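Local coordinates for protein ESSB (Geobacillus thermodenitrificans, PDB 4ANO) that is an integral membrane component of the type VII secretion system, here its cytoplasmic part, and probably takes part in protein export, at residues A[50-55]-A[65-70]; A[106-111]-A[123-128]; A[175-180]-A[191-196]. One frame throughout, in Å; residues are numbered along the deposited sequence. Where two conformers were deposited one is given.

Contact 1: residues A[50-55]-A[65-70]; sequences PCIVRD and VVIKPP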
loop_
_atom_site.group_PDB
_atom_site.type_symbol
_atom_site.label_atom_id
_atom_site.label_comp_id
_atom_site.label_asym_id
_atom_site.label_seq_id
_atom_site.Cartn_x
_atom_site.Cartn_y
_atom_site.Cartn_z
ATOM N N PRO A 50 2.958 -5.855 -15.251
ATOM C CA PRO A 50 3.573 -5.351 -16.496
ATOM C C PRO A 50 3.781 -3.807 -16.572
ATOM O O PRO A 50 4.645 -3.344 -17.366
ATOM C CB PRO A 50 2.591 -5.818 -17.541
ATOM C CG PRO A 50 1.183 -5.764 -16.819
ATOM C CD PRO A 50 1.505 -5.992 -15.294
ATOM N N CYS A 51 3.058 -3.033 -15.756
ATOM C CA CYS A 51 3.216 -1.546 -15.837
ATOM C C CYS A 51 4.485 -0.922 -15.303
ATOM O O CYS A 51 5.051 0.008 -15.888
ATOM C CB CYS A 51 2.018 -0.897 -15.131
ATOM S SG CYS A 51 0.480 -1.323 -16.071
ATOM N N ILE A 52 5.040 -1.515 -14.240
ATOM C CA ILE A 52 6.080 -0.807 -13.489
ATOM C C ILE A 52 7.322 -1.602 -13.697
ATOM O O ILE A 52 7.296 -2.829 -13.524
ATOM C CB ILE A 52 5.711 -0.757 -11.955
ATOM C CG1 ILE A 52 4.547 0.209 -11.754
ATOM C CG2 ILE A 52 6.914 -0.255 -11.163
ATOM C CD1 ILE A 52 4.122 0.226 -10.324
ATOM N N VAL A 53 8.362 -0.951 -14.165
ATOM C CA VAL A 53 9.660 -1.608 -14.462
ATOM C C VAL A 53 10.487 -1.549 -13.138
ATOM O O VAL A 53 10.402 -0.541 -12.400
ATOM C CB VAL A 53 10.362 -0.910 -15.664
ATOM C CG1 VAL A 53 11.921 -1.250 -15.760
ATOM C CG2 VAL A 53 9.674 -1.240 -17.043
ATOM N N ARG A 54 11.212 -2.642 -12.821
ATOM C CA ARG A 54 12.103 -2.739 -11.658
ATOM C C ARG A 54 13.412 -3.262 -12.134
ATOM O O ARG A 54 13.443 -4.312 -12.772
ATOM C CB ARG A 54 11.565 -3.684 -10.562
ATOM C CG ARG A 54 10.231 -3.235 -10.014
ATOM C CD ARG A 54 9.664 -4.077 -8.815
ATOM N NE ARG A 54 8.279 -3.629 -8.455
ATOM C CZ ARG A 54 7.201 -3.601 -9.221
ATOM N NH1 ARG A 54 7.142 -3.992 -10.531
ATOM N NH2 ARG A 54 6.107 -3.116 -8.697
ATOM N N ASP A 55 14.482 -2.500 -11.895
ATOM C CA ASP A 55 15.805 -2.986 -12.244
ATOM C C ASP A 55 16.517 -3.320 -10.967
ATOM O O ASP A 55 16.277 -2.662 -9.979
ATOM C CB ASP A 55 16.543 -1.924 -12.996
ATOM C CG ASP A 55 15.934 -1.724 -14.378
ATOM O OD1 ASP A 55 15.746 -2.743 -15.103
ATOM O OD2 ASP A 55 15.685 -0.560 -14.722
ATOM N N VAL A 65 17.265 -1.718 -5.779
ATOM C CA VAL A 65 16.069 -1.877 -6.674
ATOM C C VAL A 65 15.713 -0.434 -7.132
ATOM O O VAL A 65 15.561 0.462 -6.309
ATOM C CB VAL A 65 14.873 -2.527 -5.935
ATOM C CG1 VAL A 65 13.646 -2.776 -6.834
ATOM C CG2 VAL A 65 15.319 -3.860 -5.258
ATOM N N VAL A 66 15.666 -0.264 -8.425
ATOM C CA VAL A 66 15.282 0.963 -9.049
ATOM C C VAL A 66 13.896 0.712 -9.655
ATOM O O VAL A 66 13.772 -0.178 -10.473
ATOM C CB VAL A 66 16.239 1.262 -10.200
ATOM C CG1 VAL A 66 15.790 2.533 -10.931
ATOM C CG2 VAL A 66 17.655 1.372 -9.671
ATOM N N ILE A 67 12.919 1.513 -9.255
ATOM C CA ILE A 67 11.459 1.313 -9.590
ATOM C C ILE A 67 10.913 2.479 -10.396
ATOM O O ILE A 67 10.847 3.631 -9.885
ATOM C CB ILE A 67 10.635 1.151 -8.301
ATOM C CG1 ILE A 67 11.263 0.016 -7.446
ATOM C CG2 ILE A 67 9.143 0.858 -8.650
ATOM C CD1 ILE A 67 10.815 -0.098 -5.952
ATOM N N LYS A 68 10.523 2.167 -11.636
ATOM C CA LYS A 68 10.059 3.180 -12.613
ATOM C C LYS A 68 8.620 2.925 -13.126
ATOM O O LYS A 68 8.385 2.107 -14.112
ATOM C CB LYS A 68 11.057 3.204 -13.737
ATOM C CG LYS A 68 12.472 3.430 -13.276
ATOM C CD LYS A 68 13.457 3.323 -14.444
ATOM C CE LYS A 68 13.517 1.931 -15.084
ATOM N NZ LYS A 68 14.617 1.817 -16.112
ATOM N N PRO A 69 7.632 3.541 -12.475
ATOM C CA PRO A 69 6.265 3.477 -12.971
ATOM C C PRO A 69 6.095 4.310 -14.224
ATOM O O PRO A 69 6.944 5.162 -14.520
ATOM C CB PRO A 69 5.405 4.080 -11.858
ATOM C CG PRO A 69 6.379 4.629 -10.850
ATOM C CD PRO A 69 7.752 4.379 -11.273
ATOM N N PRO A 70 5.019 4.020 -14.940
ATOM C CA PRO A 70 4.606 4.933 -16.074
ATOM C C PRO A 70 4.562 6.397 -15.587
ATOM O O PRO A 70 4.105 6.679 -14.454
ATOM C CB PRO A 70 3.176 4.464 -16.417
ATOM C CG PRO A 70 3.162 2.945 -15.970
ATOM C CD PRO A 70 3.955 3.058 -14.636
#
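K68 and D55 meet over one face of an antiparallel beta hairpin, strands 53-58 and 62-68; the axes of the short segments 53-55 and 65-68 approach to 4.7 Å, their directions 162° apart. The lysine bends at chi3 (-64°), which turns CE back over V53, and CE lies 3.6 Å from V53 CG1. From there NZ reaches D55 OD2 at 3.0 Å, meeting that oxygen nearly along its C-O bond, in a salt bridge that links two hydrogen-bonded pairs, V53 with K68 and D55 with V66, diagonally across the strands. The other carboxylate oxygen, OD1, pairs with K46, so the aspartate lies between two lysines. An alanine here lacks the carboxylate, and the ammonium groups of K68 and K46 would probably lose their shared partner, the end of K68 being freer to turn above V53.

Four backbone bonds join the strands: V53 and K68 bond each other both ways, with K68 N 2.8 Å from V53 O, and D55 and V66 do the same.

The opposite face carries R54 and I67, a non-hydrogen-bonded pair. The polar end of R54 leaves the hairpin: NE bonds L126 O and NH2 forms a salt bridge with D49. I52 CG2 lies beneath the R54 guanidinium, 3.6 Å from its plane and displaced toward the rim, while I52 CG1 turns to the ring of P69. The same I52 CG2 abuts I67 CG2 at 3.5 Å, the two side chains crossing at a slant.

Contact 2: residues A[106-111]-A[123-128]; sequences LIFIVC and PFFLHV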
loop_
_atom_site.group_PDB
_atom_site.type_symbol
_atom_site.label_atom_id
_atom_site.label_comp_id
_atom_site.label_asym_id
_atom_site.label_seq_id
_atom_site.Cartn_x
_atom_site.Cartn_y
_atom_site.Cartn_z
ATOM N N LEU A 106 6.064 -13.589 -3.796
ATOM C CA LEU A 106 5.980 -12.097 -3.609
ATOM C C LEU A 106 5.217 -11.723 -2.337
ATOM O O LEU A 106 4.205 -12.357 -2.022
ATOM C CB LEU A 106 5.341 -11.413 -4.824
ATOM C CG LEU A 106 6.100 -11.679 -6.098
ATOM C CD1 LEU A 106 5.212 -11.045 -7.234
ATOM C CD2 LEU A 106 7.480 -11.053 -6.058
ATOM N N ILE A 107 5.706 -10.771 -1.556
ATOM C CA ILE A 107 5.074 -10.389 -0.284
ATOM C C ILE A 107 4.820 -8.906 -0.262
ATOM O O ILE A 107 5.754 -8.118 -0.513
ATOM C CB ILE A 107 5.922 -10.805 0.928
ATOM C CG1 ILE A 107 6.112 -12.351 0.924
ATOM C CG2 ILE A 107 5.309 -10.300 2.245
ATOM C CD1 ILE A 107 7.056 -12.910 2.055
ATOM N N PHE A 108 3.595 -8.485 0.040
ATOM C CA PHE A 108 3.246 -7.059 -0.118
ATOM C C PHE A 108 3.299 -6.251 1.177
ATOM O O PHE A 108 2.949 -6.782 2.252
ATOM C CB PHE A 108 1.881 -6.952 -0.812
ATOM C CG PHE A 108 1.924 -7.499 -2.219
ATOM C CD1 PHE A 108 2.349 -6.701 -3.254
ATOM C CD2 PHE A 108 1.641 -8.856 -2.468
ATOM C CE1 PHE A 108 2.435 -7.212 -4.560
ATOM C CE2 PHE A 108 1.749 -9.399 -3.768
ATOM C CZ PHE A 108 2.135 -8.577 -4.807
ATOM N N ILE A 109 3.891 -5.057 1.090
ATOM C CA ILE A 109 3.904 -4.058 2.207
ATOM C C ILE A 109 3.050 -2.887 1.764
ATOM O O ILE A 109 3.299 -2.251 0.698
ATOM C CB ILE A 109 5.327 -3.640 2.683
ATOM C CG1 ILE A 109 5.281 -2.415 3.660
ATOM C CG2 ILE A 109 6.324 -3.281 1.471
ATOM C CD1 ILE A 109 6.612 -2.323 4.473
ATOM N N VAL A 110 2.036 -2.547 2.605
ATOM C CA VAL A 110 1.035 -1.577 2.191
ATOM C C VAL A 110 1.187 -0.291 3.010
ATOM O O VAL A 110 1.079 -0.254 4.252
ATOM C CB VAL A 110 -0.397 -2.136 2.354
ATOM C CG1 VAL A 110 -1.422 -1.070 1.990
ATOM C CG2 VAL A 110 -0.544 -3.429 1.527
ATOM N N CYS A 111 1.451 0.819 2.331
ATOM C CA CYS A 111 1.510 2.121 2.959
ATOM C C CYS A 111 1.438 3.160 1.832
ATOM O O CYS A 111 1.705 2.792 0.700
ATOM C CB CYS A 111 2.655 2.303 3.931
ATOM S SG CYS A 111 4.277 2.135 2.983
ATOM N N PRO A 123 -4.745 0.216 -7.790
ATOM C CA PRO A 123 -3.427 0.486 -7.156
ATOM C C PRO A 123 -2.334 -0.449 -7.589
ATOM O O PRO A 123 -2.610 -1.564 -7.987
ATOM C CB PRO A 123 -3.724 0.339 -5.669
ATOM C CG PRO A 123 -4.753 -0.852 -5.701
ATOM C CD PRO A 123 -5.655 -0.556 -6.894
ATOM N N PHE A 124 -1.104 0.053 -7.590
ATOM C CA PHE A 124 0.096 -0.695 -7.831
ATOM C C PHE A 124 1.110 -0.428 -6.762
ATOM O O PHE A 124 1.312 0.680 -6.327
ATOM C CB PHE A 124 0.733 -0.344 -9.163
ATOM C CG PHE A 124 -0.093 -0.748 -10.337
ATOM C CD1 PHE A 124 -1.342 -0.076 -10.613
ATOM C CD2 PHE A 124 0.279 -1.829 -11.128
ATOM C CE1 PHE A 124 -2.161 -0.507 -11.719
ATOM C CE2 PHE A 124 -0.528 -2.253 -12.197
ATOM C CZ PHE A 124 -1.740 -1.602 -12.475
ATOM N N PHE A 125 1.868 -1.466 -6.383
ATOM C CA PHE A 125 2.938 -1.300 -5.420
ATOM C C PHE A 125 4.229 -0.979 -6.067
ATOM O O PHE A 125 4.543 -1.523 -7.160
ATOM C CB PHE A 125 3.131 -2.609 -4.589
ATOM C CG PHE A 125 1.979 -2.933 -3.776
ATOM C CD1 PHE A 125 1.777 -2.265 -2.580
ATOM C CD2 PHE A 125 1.051 -3.847 -4.191
ATOM C CE1 PHE A 125 0.701 -2.534 -1.794
ATOM C CE2 PHE A 125 -0.077 -4.096 -3.448
ATOM C CZ PHE A 125 -0.275 -3.417 -2.250
ATOM N N LEU A 126 5.028 -0.154 -5.428
ATOM C CA LEU A 126 6.308 0.149 -5.845
ATOM C C LEU A 126 7.296 -0.932 -5.443
ATOM O O LEU A 126 7.792 -1.677 -6.301
ATOM C CB LEU A 126 6.773 1.505 -5.287
ATOM C CG LEU A 126 5.951 2.649 -5.927
ATOM C CD1 LEU A 126 5.996 3.898 -5.142
ATOM C CD2 LEU A 126 6.482 2.889 -7.363
ATOM N N HIS A 127 7.574 -1.027 -4.174
ATOM C CA HIS A 127 8.481 -2.069 -3.656
ATOM C C HIS A 127 7.683 -3.337 -3.260
ATOM O O HIS A 127 6.617 -3.224 -2.680
ATOM C CB HIS A 127 9.196 -1.603 -2.417
ATOM C CG HIS A 127 10.010 -2.695 -1.774
ATOM N ND1 HIS A 127 11.167 -3.189 -2.325
ATOM C CD2 HIS A 127 9.717 -3.492 -0.737
ATOM C CE1 HIS A 127 11.595 -4.216 -1.616
ATOM N NE2 HIS A 127 10.756 -4.395 -0.606
ATOM N N VAL A 128 8.240 -4.521 -3.581
ATOM C CA VAL A 128 7.587 -5.800 -3.168
ATOM C C VAL A 128 8.684 -6.673 -2.599
ATOM O O VAL A 128 9.843 -6.589 -3.027
ATOM C CB VAL A 128 7.016 -6.434 -4.428
ATOM C CG1 VAL A 128 6.427 -7.729 -4.099
ATOM C CG2 VAL A 128 5.828 -5.526 -5.026
HETATM O O HOH W 1 4.301 -4.385 -1.686
#
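The rings of F108 and F125 lie obliquely, their planes at 43° and centroids 5.0 Å apart; F108 was modelled in two conformers, and its ring contacts are those of the one given. V128 CG1 lies over one face of F108, and V128 CG2 approaches CE1 of the same ring. F108 CB covers one face of F125; V110 CG2 reaches F125 CE1 obliquely at 3.7 Å, and I109 O also comes near this ring. The imidazole of H127 takes I109 CG2 at its edge, near the ring plane, while its NE2 bonds P135 O. In F108, chi1 (-65°) puts CG anti to the carbonyl carbon; the F108 and V128 side chains lie side by side, pointing the same way. V128 CG1 also packs on L106 CB, 3.9 Å away.

A water bridges the backbones, accepting from I109 N at 2.9 Å and donating to H127 O at 2.8 Å. Helix 84-98 borders F125 through L94, K97 and V98, and helix 141-155 borders V110. Strand 106-107 pairs with 129-130 just beyond, whereas 123-125 belongs to another sheet: this is a hydrophobic core between short beta segments and helices in the YukC-family domain, whose sequence family belongs to the protein kinase clan.

Contact 3: residues A[175-180]-A[191-196]; sequences SPIAKE and LAVLEK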
loop_
_atom_site.group_PDB
_atom_site.type_symbol
_atom_site.label_atom_id
_atom_site.label_comp_id
_atom_site.label_asym_id
_atom_site.label_seq_id
_atom_site.Cartn_x
_atom_site.Cartn_y
_atom_site.Cartn_z
ATOM N N SER A 175 -14.051 7.759 14.203
ATOM C CA SER A 175 -15.408 7.948 13.626
ATOM C C SER A 175 -16.193 6.605 13.474
ATOM O O SER A 175 -15.590 5.534 13.553
ATOM C CB SER A 175 -15.311 8.678 12.302
ATOM O OG SER A 175 -14.910 7.801 11.268
ATOM N N PRO A 176 -17.539 6.647 13.287
ATOM C CA PRO A 176 -18.255 5.340 13.288
ATOM C C PRO A 176 -17.773 4.262 12.256
ATOM O O PRO A 176 -17.452 3.129 12.656
ATOM C CB PRO A 176 -19.715 5.742 13.084
ATOM C CG PRO A 176 -19.780 7.090 13.714
ATOM C CD PRO A 176 -18.481 7.776 13.457
ATOM N N ILE A 177 -17.767 4.603 10.965
ATOM C CA ILE A 177 -17.241 3.675 9.936
ATOM C C ILE A 177 -15.756 3.344 10.128
ATOM O O ILE A 177 -15.328 2.196 9.919
ATOM C CB ILE A 177 -17.515 4.161 8.475
ATOM C CG1 ILE A 177 -17.506 2.947 7.497
ATOM C CG2 ILE A 177 -16.474 5.244 8.044
ATOM C CD1 ILE A 177 -18.943 2.314 7.263
ATOM N N ALA A 178 -14.954 4.343 10.497
ATOM C CA ALA A 178 -13.589 4.071 10.864
ATOM C C ALA A 178 -13.550 2.990 11.922
ATOM O O ALA A 178 -12.794 2.026 11.795
ATOM C CB ALA A 178 -12.893 5.323 11.344
ATOM N N LYS A 179 -14.426 3.120 12.934
ATOM C CA LYS A 179 -14.470 2.177 14.068
ATOM C C LYS A 179 -14.801 0.789 13.591
ATOM O O LYS A 179 -14.220 -0.187 14.050
ATOM C CB LYS A 179 -15.510 2.607 15.151
ATOM C CG LYS A 179 -15.577 1.589 16.338
ATOM C CD LYS A 179 -16.701 1.847 17.348
ATOM C CE LYS A 179 -16.485 0.976 18.600
ATOM N NZ LYS A 179 -17.297 1.540 19.693
ATOM N N GLU A 180 -15.724 0.723 12.643
ATOM C CA GLU A 180 -16.080 -0.512 11.998
ATOM C C GLU A 180 -14.884 -1.094 11.273
ATOM O O GLU A 180 -14.634 -2.307 11.321
ATOM C CB GLU A 180 -17.175 -0.253 10.986
ATOM C CG GLU A 180 -18.558 -0.285 11.612
ATOM C CD GLU A 180 -19.666 -0.324 10.571
ATOM O OE1 GLU A 180 -19.787 -1.361 9.872
ATOM O OE2 GLU A 180 -20.418 0.668 10.477
ATOM N N LEU A 191 -13.355 -5.573 3.716
ATOM C CA LEU A 191 -14.046 -5.389 2.436
ATOM C C LEU A 191 -15.571 -5.220 2.623
ATOM O O LEU A 191 -16.164 -4.307 2.032
ATOM C CB LEU A 191 -13.681 -6.502 1.462
ATOM C CG LEU A 191 -14.298 -6.362 0.074
ATOM C CD1 LEU A 191 -13.608 -5.213 -0.612
ATOM C CD2 LEU A 191 -14.112 -7.626 -0.741
ATOM N N ALA A 192 -16.207 -6.015 3.493
ATOM C CA ALA A 192 -17.659 -5.805 3.791
ATOM C C ALA A 192 -18.022 -4.422 4.326
ATOM O O ALA A 192 -19.087 -3.861 3.932
ATOM C CB ALA A 192 -18.145 -6.854 4.755
ATOM N N VAL A 193 -17.160 -3.871 5.200
ATOM C CA VAL A 193 -17.388 -2.567 5.853
ATOM C C VAL A 193 -17.306 -1.496 4.752
ATOM O O VAL A 193 -18.234 -0.669 4.579
ATOM C CB VAL A 193 -16.350 -2.241 6.995
ATOM C CG1 VAL A 193 -16.371 -0.760 7.338
ATOM C CG2 VAL A 193 -16.598 -3.168 8.309
ATOM N N LEU A 194 -16.242 -1.557 3.958
ATOM C CA LEU A 194 -16.120 -0.672 2.801
ATOM C C LEU A 194 -17.312 -0.762 1.850
ATOM O O LEU A 194 -17.722 0.284 1.298
ATOM C CB LEU A 194 -14.833 -0.880 2.021
ATOM C CG LEU A 194 -13.554 -0.481 2.734
ATOM C CD1 LEU A 194 -12.363 -1.004 1.983
ATOM C CD2 LEU A 194 -13.480 1.079 2.785
ATOM N N GLU A 195 -17.854 -1.966 1.644
ATOM C CA GLU A 195 -18.909 -2.093 0.659
ATOM C C GLU A 195 -20.163 -1.396 1.124
ATOM O O GLU A 195 -20.840 -0.732 0.341
ATOM C CB GLU A 195 -19.219 -3.529 0.328
ATOM C CG GLU A 195 -19.667 -3.619 -1.136
ATOM C CD GLU A 195 -18.481 -3.645 -2.068
ATOM O OE1 GLU A 195 -17.606 -4.504 -1.848
ATOM O OE2 GLU A 195 -18.426 -2.835 -3.010
ATOM N N LYS A 196 -20.492 -1.528 2.408
ATOM C CA LYS A 196 -21.657 -0.802 2.928
ATOM C C LYS A 196 -21.409 0.712 2.872
ATOM O O LYS A 196 -22.348 1.511 2.604
ATOM C CB LYS A 196 -22.027 -1.260 4.351
ATOM C CG LYS A 196 -23.405 -0.790 4.806
ATOM C CD LYS A 196 -23.632 -1.032 6.304
ATOM C CE LYS A 196 -23.449 0.236 7.149
ATOM N NZ LYS A 196 -22.011 0.657 7.184
#
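V193 and I177 form the apolar part of a surface contact between two antiparallel helix segments, 176-180 and 191-196, whose directions differ by 157° and whose axes stay 10.1 Å apart at their closest. The side chains slide past each other in opposite directions, with I177 CG1 3.9 Å from V193 CG1. In I177, CG1 stands anti to the backbone N (chi1 -156°), leaving CG2 between N and the carbonyl carbon; chi2, at 92°, lies away from a staggered value and sets CD1 near K196, whose NZ is 3.5 Å away. The CB of V193 is directed toward the other helix. Its CG1 meets E180 CB at 3.8 Å, and its CG2 faces the carbonyl oxygen of E180 at 3.7 Å, so one valine touches I177 as well as both the aliphatic root and the backbone of E180.

The electrostatic part is looser. K196 bends at chi3 and chi4 to bring NZ toward E180, whose chain extends beyond CG and crosses the lysine at about a right angle. E180 OE2 lies 3.7 Å from K196 NZ, a long salt bridge, and K196 has a second, weak ion pair with E200. K196 was deposited in two conformers; its contacts with I177 and E180 belong to the one given and are to that extent doubtful.

In the fold, the two segments belong to helices 176-183 and 187-207, a helical hairpin. S175 is the N-cap residue of the first helix and its OG bonds E157. Behind the contact, A178 packs on L153 of helix 141-155, and L194 on V152 of that helix and on I92 and V95 of helix 84-98.

Overall arrangement
Contacts 1 and 2 adjoin, their centres 12 Å apart. R54 of the hairpin reaches across to the segment 123-128, I67 CD1 lies 3.4 Å from L126 O, and I52 CD1 packs 3.6 Å from F124 CB; the four-stranded sheet is thus tied to that segment. Contact 3 stands apart, about 23 Å from contact 2 and 33 Å from contact 1, centre to centre, on the other side of the chain's centre from contact 1. Helices 84-98 and 141-155 connect contacts 2 and 3, packing on F125 and V110 at one and on L194 at the other. A bound sodium ion lies about 11 Å from the I107 side chain.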